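Local structure of lipoprotein (4QHQ) at residues D49-S54 / A202-D207; A100-P105 / V166-I171. The protein binds methionine and probably serves as the substrate-binding lipoprotein of an ABC transporter for that amino acid. All blocks are in the same frame, centred on the assembly; numbering follows the deposited sequence.

Interaction 1. Residues D49-S54 / A202-D207; sequences DLDANS and AVRAKD
Asn-53 and Ala-202 pair as an antiparallel hydrogen-bonded couple where strands 52-57 and 199-204 run side by side in the mixed sheet of one lobe of this periplasmic-binding-protein fold. Two backbone bonds join them, from Asn-53 N to Ala-202 O and from Ala-202 N back to Asn-53 O at 2.9 Å. This end of the contact is compact. Asn-53 holds CG between its backbone N and carbonyl carbon (chi1 66°), which lays OD1 against the methyl of Ala-202, 3.3 Å from CB, while ND2 is bonded to Asn-42 of helix 41-47. On the other face of the sheet Ala-52 CB meets Val-203 CG1 at 3.9 Å, and helix 211-220 covers both, Leu-216 touching Ala-52 and Trp-212 touching Val-203.

Toward Asp-51 and Arg-204 the chains part, and partly exposed side chains and water take over from the backbone ladder. Water 1 fills the place of a direct link: it accepts from Arg-204 N, donates to Asp-51 O and to Asp-207 OD2, and sits over one face of the Arg-204 guanidinium. The arginine chain, bent at chi3 (-61°), brings its head back across the gap to Leu-50. There NH1 binds Leu-50 O at 2.7 Å, the oxygen lying near the guanidinium plane, and also bonds to Leu-45 O, so one nitrogen bridges the loop carbonyl of Leu-50 and the last turn of helix 41-47. Asp-51, Arg-204 and Asp-207 form a salt-bridge network: NH2 holds Asp-207 OD2 firmly (2.8 Å) but Asp-51 OD1 only at long range (3.8 Å), the carboxylate of Asp-51 being turned 66° from the guanidinium. Asp-51 OD2 is held elsewhere, by Lys-3 N. Between the two acids, water 3 donates to Asp-51 OD1 at 2.9 Å and to Asp-207 OD2 at 2.8 Å.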
loop_
_atom_site.group_PDB
_atom_site.type_symbol
_atom_site.label_atom_id
_atom_site.label_comp_id
_atom_site.label_asym_id
_atom_site.label_seq_id
_atom_site.Cartn_x
_atom_site.Cartn_y
_atom_site.Cartn_z
ATOM N N ASP A 49 18.729 11.283 3.401
ATOM C CA ASP A 49 19.220 9.969 3.808
ATOM C C ASP A 49 18.976 8.915 2.739
ATOM O O ASP A 49 19.735 7.954 2.624
ATOM C CB ASP A 49 18.586 9.535 5.132
ATOM C CG ASP A 49 19.096 10.337 6.318
ATOM O OD1 ASP A 49 20.228 10.858 6.244
ATOM O OD2 ASP A 49 18.366 10.443 7.325
ATOM N N LEU A 50 17.903 9.092 1.971
ATOM C CA LEU A 50 17.639 8.249 0.814
ATOM C C LEU A 50 17.688 9.089 -0.445
ATOM O O LEU A 50 17.477 10.303 -0.407
ATOM C CB LEU A 50 16.243 7.618 0.888
ATOM C CG LEU A 50 15.892 6.731 2.082
ATOM C CD1 LEU A 50 14.396 6.439 2.110
ATOM C CD2 LEU A 50 16.721 5.438 2.059
ATOM N N ASP A 51 17.926 8.424 -1.569
ATOM C CA ASP A 51 17.761 9.039 -2.880
ATOM C C ASP A 51 16.392 8.783 -3.529
ATOM O O ASP A 51 15.945 9.559 -4.374
ATOM C CB ASP A 51 18.876 8.566 -3.794
ATOM C CG ASP A 51 20.230 8.889 -3.222
ATOM O OD1 ASP A 51 20.522 10.097 -3.088
ATOM O OD2 ASP A 51 20.988 7.957 -2.872
ATOM N N ALA A 52 15.739 7.690 -3.152
ATOM C CA ALA A 52 14.422 7.381 -3.665
ATOM C C ALA A 52 13.735 6.468 -2.667
ATOM O O ALA A 52 14.384 5.876 -1.801
ATOM C CB ALA A 52 14.519 6.692 -5.022
ATOM N N ASN A 53 12.423 6.352 -2.782
ATOM C CA ASN A 53 11.732 5.290 -2.064
ATOM C C ASN A 53 10.701 4.624 -2.947
ATOM O O ASN A 53 10.344 5.143 -3.999
ATOM C CB ASN A 53 11.183 5.748 -0.697
ATOM C CG ASN A 53 10.091 6.785 -0.808
ATOM O OD1 ASN A 53 9.193 6.670 -1.644
ATOM N ND2 ASN A 53 10.124 7.773 0.066
ATOM N N SER A 54 10.248 3.452 -2.519
ATOM C CA SER A 54 9.358 2.630 -3.332
ATOM C C SER A 54 8.498 1.810 -2.395
ATOM O O SER A 54 8.817 0.663 -2.072
ATOM C CB SER A 54 10.194 1.723 -4.245
ATOM O OG SER A 54 9.402 0.899 -5.091
ATOM N N ALA A 202 9.305 7.258 -5.603
ATOM C CA ALA A 202 9.339 8.685 -5.289
ATOM C C ALA A 202 10.772 9.175 -5.185
ATOM O O ALA A 202 11.654 8.455 -4.705
ATOM C CB ALA A 202 8.603 8.972 -3.987
ATOM N N VAL A 203 10.990 10.408 -5.633
ATOM C CA VAL A 203 12.283 11.073 -5.502
ATOM C C VAL A 203 12.069 12.522 -5.087
ATOM O O VAL A 203 10.954 13.042 -5.158
ATOM C CB VAL A 203 13.082 11.058 -6.824
ATOM C CG1 VAL A 203 13.372 9.630 -7.254
ATOM C CG2 VAL A 203 12.352 11.839 -7.919
ATOM N N ARG A 204 13.127 13.178 -4.633
ATOM C CA ARG A 204 13.016 14.603 -4.352
ATOM C C ARG A 204 12.736 15.352 -5.650
ATOM O O ARG A 204 13.295 15.013 -6.694
ATOM C CB ARG A 204 14.289 15.139 -3.695
ATOM C CG ARG A 204 14.462 14.655 -2.267
ATOM C CD ARG A 204 15.728 15.237 -1.630
ATOM N NE ARG A 204 16.936 14.834 -2.352
ATOM C CZ ARG A 204 17.570 13.684 -2.143
ATOM N NH1 ARG A 204 17.125 12.847 -1.222
ATOM N NH2 ARG A 204 18.646 13.370 -2.846
ATOM N N ALA A 205 11.874 16.365 -5.569
ATOM C CA ALA A 205 11.511 17.186 -6.717
ATOM C C ALA A 205 12.743 17.710 -7.451
ATOM O O ALA A 205 12.796 17.689 -8.679
ATOM C CB ALA A 205 10.648 18.355 -6.278
ATOM N N LYS A 206 13.733 18.170 -6.689
ATOM C CA LYS A 206 14.945 18.736 -7.270
ATOM C C LYS A 206 15.766 17.705 -8.045
ATOM O O LYS A 206 16.602 18.082 -8.866
ATOM C CB LYS A 206 15.801 19.382 -6.182
ATOM N N ASP A 207 15.529 16.421 -7.791
ATOM C CA ASP A 207 16.285 15.359 -8.449
ATOM C C ASP A 207 15.537 14.729 -9.607
ATOM O O ASP A 207 16.054 13.817 -10.244
ATOM C CB ASP A 207 16.632 14.240 -7.461
ATOM C CG ASP A 207 17.722 14.627 -6.487
ATOM O OD1 ASP A 207 18.353 15.692 -6.661
ATOM O OD2 ASP A 207 17.968 13.841 -5.550
HETATM O O HOH W 1 15.845 12.307 -4.629
HETATM O O HOH W 2 20.517 11.897 -1.003
HETATM O O HOH W 3 20.157 12.147 -5.064
#

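Interaction 2. Residues A100-P105 / V166-I171; sequences AKLAVP and VDAAVI
Lys-101 and Asp-167 exchange the shortest hydrogen bonds of this contact, at the entry to a parallel strand pair in the mixed sheet of the second lobe of the binding-protein fold. Lys-101 N donates a hydrogen bond to Asp-167 OD2 at 2.8 Å, on the anti side of the carboxylate and 22° out of its plane. In return Asp-167 N reaches Lys-101 O at 2.7 Å. With CG anti to the carbonyl carbon (chi1 -60°), the aspartate swings its carboxylate back beside its own N, where it can receive the lysine amide; thus one residue grips both N and O of Lys-101. Ala-168 N adds a second, weak bond to that same carbonyl oxygen.

From here the regular parallel ladder takes over. Ala-103 straddles the neighbouring strand, its N bonded to Ala-168 O at 3.1 Å and its O to Val-170 N at 2.9 Å, the latter nearly in line with the carbonyl. Strand 150-154 pairs with the other edge of strand 101-105, which therefore lies inside the sheet.

Packing divides between the two faces. On one, Leu-102 CD2 presses on the methyl of Ala-168 at 3.6 Å, and farther along Val-104 and Val-170 lie side by side, CG1 to CG2; helix 108-120 covers this face, with Leu-118 on Leu-102 and Ala-114 on both valines. On the other, the methyls of Ala-103 and Ala-169 meet at 4.2 Å, and Val-166 CG1 also touches Ala-103 CB. The outer end of this face is more open: the exposed Lys-101 crosses Val-166 at about a right angle, its NZ bonded to Asp-165 O. At the opposite end of the pair, Val-170 O is buried without a hydrogen-bonding partner in the model, and Pro-105 turns the CD corner of its ring to that oxygen, 3.4 Å away.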
loop_
_atom_site.group_PDB
_atom_site.type_symbol
_atom_site.label_atom_id
_atom_site.label_comp_id
_atom_site.label_asym_id
_atom_site.label_seq_id
_atom_site.Cartn_x
_atom_site.Cartn_y
_atom_site.Cartn_z
ATOM N N ALA A 100 -20.154 -6.894 15.303
ATOM C CA ALA A 100 -18.880 -7.466 14.879
ATOM C C ALA A 100 -17.765 -6.441 14.974
ATOM O O ALA A 100 -17.971 -5.260 14.691
ATOM C CB ALA A 100 -18.974 -7.980 13.459
ATOM N N LYS A 101 -16.584 -6.908 15.363
ATOM C CA LYS A 101 -15.403 -6.058 15.460
ATOM C C LYS A 101 -14.622 -6.116 14.158
ATOM O O LYS A 101 -14.263 -7.200 13.702
ATOM C CB LYS A 101 -14.493 -6.558 16.578
ATOM C CG LYS A 101 -14.942 -6.210 17.986
ATOM C CD LYS A 101 -13.889 -6.641 19.010
ATOM C CE LYS A 101 -12.507 -6.081 18.669
ATOM N NZ LYS A 101 -11.459 -6.531 19.640
ATOM N N LEU A 102 -14.364 -4.956 13.562
ATOM C CA LEU A 102 -13.497 -4.871 12.392
ATOM C C LEU A 102 -12.297 -4.003 12.725
ATOM O O LEU A 102 -12.331 -3.208 13.665
ATOM C CB LEU A 102 -14.230 -4.258 11.198
ATOM C CG LEU A 102 -15.509 -4.927 10.704
ATOM C CD1 LEU A 102 -15.909 -4.387 9.338
ATOM C CD2 LEU A 102 -15.332 -6.426 10.656
ATOM N N ALA A 103 -11.232 -4.166 11.961
ATOM C CA ALA A 103 -10.072 -3.308 12.095
ATOM C C ALA A 103 -9.664 -2.811 10.715
ATOM O O ALA A 103 -9.717 -3.563 9.736
ATOM C CB ALA A 103 -8.935 -4.057 12.767
ATOM N N VAL A 104 -9.313 -1.528 10.648
ATOM C CA VAL A 104 -8.827 -0.909 9.415
ATOM C C VAL A 104 -7.563 -0.087 9.709
ATOM O O VAL A 104 -7.306 0.257 10.870
ATOM C CB VAL A 104 -9.903 0.009 8.767
ATOM C CG1 VAL A 104 -11.149 -0.793 8.394
ATOM C CG2 VAL A 104 -10.250 1.176 9.674
ATOM N N PRO A 105 -6.767 0.230 8.664
ATOM C CA PRO A 105 -5.620 1.116 8.875
ATOM C C PRO A 105 -6.024 2.488 9.415
ATOM O O PRO A 105 -7.167 2.914 9.249
ATOM C CB PRO A 105 -5.038 1.267 7.466
ATOM C CG PRO A 105 -5.467 0.026 6.726
ATOM C CD PRO A 105 -6.861 -0.209 7.259
ATOM N N VAL A 166 -10.353 -9.956 16.168
ATOM C CA VAL A 166 -11.387 -9.198 15.465
ATOM C C VAL A 166 -12.144 -10.137 14.545
ATOM O O VAL A 166 -11.708 -11.260 14.282
ATOM C CB VAL A 166 -10.810 -8.034 14.618
ATOM C CG1 VAL A 166 -10.086 -7.022 15.498
ATOM C CG2 VAL A 166 -9.884 -8.562 13.540
ATOM N N ASP A 167 -13.287 -9.680 14.054
ATOM C CA ASP A 167 -14.069 -10.515 13.152
ATOM C C ASP A 167 -13.633 -10.397 11.694
ATOM O O ASP A 167 -13.798 -11.340 10.920
ATOM C CB ASP A 167 -15.554 -10.242 13.349
ATOM C CG ASP A 167 -15.984 -10.548 14.756
ATOM O OD1 ASP A 167 -15.655 -11.658 15.220
ATOM O OD2 ASP A 167 -16.594 -9.677 15.410
ATOM N N ALA A 168 -13.050 -9.256 11.332
ATOM C CA ALA A 168 -12.433 -9.091 10.027
ATOM C C ALA A 168 -11.513 -7.881 10.079
ATOM O O ALA A 168 -11.663 -7.010 10.931
ATOM C CB ALA A 168 -13.484 -8.921 8.932
ATOM N N ALA A 169 -10.559 -7.830 9.160
ATOM C CA ALA A 169 -9.677 -6.674 9.054
ATOM C C ALA A 169 -9.379 -6.384 7.600
ATOM O O ALA A 169 -9.257 -7.301 6.797
ATOM C CB ALA A 169 -8.377 -6.911 9.803
ATOM N N VAL A 170 -9.268 -5.104 7.273
ATOM C CA VAL A 170 -8.835 -4.698 5.940
ATOM C C VAL A 170 -7.331 -4.450 6.037
ATOM O O VAL A 170 -6.888 -3.608 6.831
ATOM C CB VAL A 170 -9.554 -3.431 5.470
ATOM C CG1 VAL A 170 -9.062 -3.052 4.064
ATOM C CG2 VAL A 170 -11.065 -3.634 5.484
ATOM N N ILE A 171 -6.548 -5.202 5.267
ATOM C CA ILE A 171 -5.092 -5.225 5.441
ATOM C C ILE A 171 -4.374 -4.998 4.124
ATOM O O ILE A 171 -4.656 -5.675 3.134
ATOM C CB ILE A 171 -4.610 -6.575 6.027
ATOM C CG1 ILE A 171 -5.384 -6.927 7.303
ATOM C CG2 ILE A 171 -3.103 -6.558 6.316
ATOM C CD1 ILE A 171 -4.922 -8.231 7.947
#

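How the interactions relate
Interactions 1 and 2 each join neighbouring strands in a different sheet, one pair antiparallel and one parallel, and lie on opposite sides of the chain's centre. Their centres are 33 Å apart and their nearest atoms about 16 Å. The bound methionine lies between the two lobes: the side chain of Asn-53 in interaction 1 is about 9 Å from it and that of Pro-105 in interaction 2 about 8 Å. Neither contact supplies a pocket residue itself, but all four strands lead to some: strand 52-57 continues to Phe-55, Gln-56 and His-57, strand 199-204 starts at Asn-199, helix 108-120 after Pro-105 carries Asn-110 and Arg-113, and Asn-172 and Asn-174 follow Ile-171.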